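Long-range contact in papain-like cysteine protease (Porcine reproductive and respiratory syndrome virus, PDB 3MTV), which is the nsp1beta part of the viral polyprotein, a papain-like cysteine protease also reported as a metal-dependent nuclease, and probably helps suppress host innate immune signalling: residues A[134-142]-A[190-198]. Sequence-based numbering, arbitrary orientation.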
loop_
_atom_site.group_PDB
_atom_site.type_symbol
_atom_site.label_atom_id
_atom_site.label_comp_id
_atom_site.label_asym_id
_atom_site.label_seq_id
_atom_site.Cartn_x
_atom_site.Cartn_y
_atom_site.Cartn_z
ATOM N N GLY A 134 -19.155 -37.172 -0.316
ATOM C CA GLY A 134 -19.254 -37.815 -1.617
ATOM C C GLY A 134 -19.365 -36.732 -2.645
ATOM O O GLY A 134 -19.643 -36.957 -3.790
ATOM N N LEU A 135 -19.165 -35.503 -2.265
ATOM C CA LEU A 135 -19.150 -34.601 -3.355
ATOM C C LEU A 135 -17.745 -34.329 -3.784
ATOM O O LEU A 135 -16.713 -34.902 -3.281
ATOM C CB LEU A 135 -19.857 -33.298 -3.048
ATOM C CG LEU A 135 -21.217 -33.501 -2.383
ATOM C CD1 LEU A 135 -21.564 -32.406 -1.447
ATOM C CD2 LEU A 135 -22.279 -33.684 -3.424
ATOM N N ARG A 136 -17.792 -33.480 -4.791
ATOM C CA ARG A 136 -16.715 -33.076 -5.649
ATOM C C ARG A 136 -17.103 -31.807 -6.435
ATOM O O ARG A 136 -18.245 -31.664 -6.909
ATOM C CB ARG A 136 -16.400 -34.198 -6.629
ATOM C CG ARG A 136 -16.577 -33.895 -8.053
ATOM C CD ARG A 136 -15.926 -34.986 -8.874
ATOM N NE ARG A 136 -16.601 -35.434 -10.104
ATOM C CZ ARG A 136 -16.447 -36.656 -10.607
ATOM N NH1 ARG A 136 -15.678 -37.533 -9.971
ATOM N NH2 ARG A 136 -17.063 -37.010 -11.731
ATOM N N ALA A 137 -16.171 -30.860 -6.544
ATOM C CA ALA A 137 -16.483 -29.589 -7.244
ATOM C C ALA A 137 -15.577 -29.408 -8.375
ATOM O O ALA A 137 -14.344 -29.543 -8.222
ATOM C CB ALA A 137 -16.330 -28.358 -6.381
ATOM N N VAL A 138 -16.187 -29.060 -9.510
ATOM C CA VAL A 138 -15.472 -29.090 -10.769
ATOM C C VAL A 138 -15.668 -27.833 -11.476
ATOM O O VAL A 138 -16.779 -27.282 -11.571
ATOM C CB VAL A 138 -15.951 -30.128 -11.782
ATOM C CG1 VAL A 138 -14.902 -30.218 -12.903
ATOM C CG2 VAL A 138 -16.231 -31.465 -11.161
ATOM N N THR A 139 -14.541 -27.466 -12.037
ATOM C CA THR A 139 -14.355 -26.238 -12.655
ATOM C C THR A 139 -15.121 -26.373 -13.929
ATOM O O THR A 139 -14.811 -27.214 -14.736
ATOM C CB THR A 139 -12.916 -26.093 -12.873
ATOM O OG1 THR A 139 -12.734 -24.730 -13.235
ATOM C CG2 THR A 139 -12.376 -27.211 -13.951
ATOM N N ASP A 140 -16.198 -25.620 -14.056
ATOM C CA ASP A 140 -17.080 -25.851 -15.172
ATOM C C ASP A 140 -17.296 -24.528 -15.793
ATOM O O ASP A 140 -18.044 -23.656 -15.290
ATOM C CB ASP A 140 -18.404 -26.575 -14.794
ATOM C CG ASP A 140 -19.573 -26.380 -15.861
ATOM O OD1 ASP A 140 -19.392 -25.562 -16.793
ATOM O OD2 ASP A 140 -20.692 -27.025 -15.749
ATOM N N THR A 141 -16.628 -24.389 -16.922
ATOM C CA THR A 141 -16.771 -23.181 -17.708
ATOM C C THR A 141 -18.184 -22.545 -17.903
ATOM O O THR A 141 -18.276 -21.398 -18.354
ATOM C CB THR A 141 -16.053 -23.351 -19.013
ATOM O OG1 THR A 141 -15.505 -22.070 -19.321
ATOM C CG2 THR A 141 -16.986 -23.930 -20.138
ATOM N N HIS A 142 -19.218 -23.289 -17.459
ATOM C CA HIS A 142 -20.662 -23.076 -17.691
ATOM C C HIS A 142 -21.561 -23.281 -16.519
ATOM O O HIS A 142 -22.821 -23.114 -16.608
ATOM C CB HIS A 142 -21.186 -23.918 -18.843
ATOM C CG HIS A 142 -21.178 -23.142 -20.108
ATOM N ND1 HIS A 142 -20.219 -23.340 -21.088
ATOM C CD2 HIS A 142 -21.888 -22.040 -20.470
ATOM C CE1 HIS A 142 -20.386 -22.438 -22.036
ATOM N NE2 HIS A 142 -21.387 -21.638 -21.684
ATOM N N ASP A 190 -10.538 -32.035 -20.693
ATOM C CA ASP A 190 -10.777 -30.590 -20.466
ATOM C C ASP A 190 -11.118 -30.245 -18.951
ATOM O O ASP A 190 -10.558 -29.336 -18.345
ATOM C CB ASP A 190 -11.907 -30.076 -21.410
ATOM C CG ASP A 190 -13.086 -31.129 -21.596
ATOM O OD1 ASP A 190 -12.862 -32.172 -22.280
ATOM O OD2 ASP A 190 -14.234 -30.927 -21.066
ATOM N N GLU A 191 -12.007 -31.023 -18.341
ATOM C CA GLU A 191 -12.524 -30.803 -16.981
ATOM C C GLU A 191 -11.534 -30.933 -15.820
ATOM O O GLU A 191 -10.690 -31.880 -15.793
ATOM C CB GLU A 191 -13.550 -31.898 -16.688
ATOM C CG GLU A 191 -14.739 -31.957 -17.600
ATOM C CD GLU A 191 -15.958 -31.376 -16.936
ATOM O OE1 GLU A 191 -16.181 -30.130 -17.079
ATOM O OE2 GLU A 191 -16.663 -32.185 -16.265
ATOM N N LYS A 192 -11.718 -30.077 -14.800
ATOM C CA LYS A 192 -10.940 -30.294 -13.603
ATOM C C LYS A 192 -11.558 -30.031 -12.221
ATOM O O LYS A 192 -12.373 -29.171 -11.982
ATOM C CB LYS A 192 -9.629 -29.557 -13.733
ATOM C CG LYS A 192 -8.476 -30.317 -13.154
ATOM C CD LYS A 192 -7.226 -29.767 -13.821
ATOM C CE LYS A 192 -7.461 -29.334 -15.303
ATOM N NZ LYS A 192 -7.356 -30.503 -16.259
ATOM N N ILE A 193 -11.102 -30.819 -11.300
ATOM C CA ILE A 193 -11.422 -30.736 -9.895
ATOM C C ILE A 193 -10.898 -29.400 -9.426
ATOM O O ILE A 193 -9.737 -29.034 -9.648
ATOM C CB ILE A 193 -10.638 -31.907 -9.235
ATOM C CG1 ILE A 193 -10.055 -32.904 -10.365
ATOM C CG2 ILE A 193 -11.526 -32.735 -8.438
ATOM C CD1 ILE A 193 -8.529 -32.754 -11.245
ATOM N N PHE A 194 -11.785 -28.620 -8.876
ATOM C CA PHE A 194 -11.471 -27.365 -8.172
ATOM C C PHE A 194 -10.849 -27.539 -6.745
ATOM O O PHE A 194 -11.376 -28.221 -5.819
ATOM C CB PHE A 194 -12.755 -26.533 -8.077
ATOM C CG PHE A 194 -12.575 -25.141 -7.493
ATOM C CD1 PHE A 194 -11.829 -24.195 -8.127
ATOM C CD2 PHE A 194 -13.207 -24.788 -6.296
ATOM C CE1 PHE A 194 -11.682 -22.964 -7.586
ATOM C CE2 PHE A 194 -13.012 -23.624 -5.747
ATOM C CZ PHE A 194 -12.219 -22.700 -6.398
ATOM N N ARG A 195 -9.710 -26.897 -6.629
ATOM C CA ARG A 195 -8.866 -26.907 -5.482
ATOM C C ARG A 195 -9.027 -25.490 -4.973
ATOM O O ARG A 195 -8.446 -24.546 -5.539
ATOM C CB ARG A 195 -7.402 -27.158 -5.891
ATOM C CG ARG A 195 -7.046 -28.670 -6.313
ATOM C CD ARG A 195 -5.466 -29.006 -6.314
ATOM N NE ARG A 195 -4.468 -27.891 -6.148
ATOM C CZ ARG A 195 -3.908 -27.134 -7.136
ATOM N NH1 ARG A 195 -4.248 -27.319 -8.425
ATOM N NH2 ARG A 195 -3.001 -26.150 -6.852
ATOM N N PHE A 196 -9.866 -25.382 -3.936
ATOM C CA PHE A 196 -10.194 -24.222 -3.122
ATOM C C PHE A 196 -9.135 -23.265 -2.617
ATOM O O PHE A 196 -9.479 -22.349 -1.877
ATOM C CB PHE A 196 -10.903 -24.775 -1.883
ATOM C CG PHE A 196 -12.252 -25.288 -2.221
ATOM C CD1 PHE A 196 -13.357 -24.405 -2.280
ATOM C CD2 PHE A 196 -12.449 -26.606 -2.581
ATOM C CE1 PHE A 196 -14.617 -24.784 -2.684
ATOM C CE2 PHE A 196 -13.788 -27.066 -2.981
ATOM C CZ PHE A 196 -14.823 -26.126 -3.038
ATOM N N GLY A 197 -7.885 -23.471 -3.035
ATOM C CA GLY A 197 -6.702 -22.778 -2.562
ATOM C C GLY A 197 -6.401 -22.968 -1.074
ATOM O O GLY A 197 -7.317 -23.287 -0.261
ATOM N N SER A 198 -5.139 -22.717 -0.677
ATOM C CA SER A 198 -4.858 -22.776 0.784
ATOM C C SER A 198 -4.894 -21.344 1.207
ATOM O O SER A 198 -4.573 -20.408 0.368
ATOM C CB SER A 198 -3.489 -23.379 1.125
ATOM O OG SER A 198 -3.562 -24.776 1.352
#
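Val138 and Ile193 face each other as an antiparallel non-hydrogen-bonded pair, their CA atoms 4.5 Å apart, where the short, weakly bonded strand 192-193 runs along the edge of strand 135-139. The bond that can be relied on lies just beyond this pair: Phe194 N donates to Ala137 O over 2.8 Å, with an N-H...O angle of 153° that marks an ordinary backbone bond. A second one, from Thr139 N to Lys192 O, is less certain because the modelled oxygen sits too near its neighbours.

The side-chain contact is lighter and largely apolar. Ala137 CB lies 4.4 Å from Phe194 CB and 4.3 Å from Phe196 CZ, approaching the latter ring obliquely. The Phe194 ring leads away from Ala137, because chi1 of -174° sets CG opposite the backbone N. Phe194 CE2 stands 3.5 Å above the Phe196 ring plane, nearer the ring's edge than its centre. Phe194 also packs on Leu175 of strand 171-181, while Phe196 touches Leu126 and Gln127 of helix 124-131 and meets Tyr202 edge-to-face. The side chain of Phe196 lies about 10 Å from that of Cys90, the probable catalytic cysteine.

At the other end, Glu191 and Asp140 do not pair with each other; both carboxylates form salt bridges to Arg178 of strand 171-181, which probably eases the repulsion between them.

Strand 192-193 thus lies at the edge of the antiparallel sheet of the papain-like protease domain. The chemistry implies a modest attachment: one secure backbone bond together with apolar contacts of Ala137, supplemented by a shared arginine.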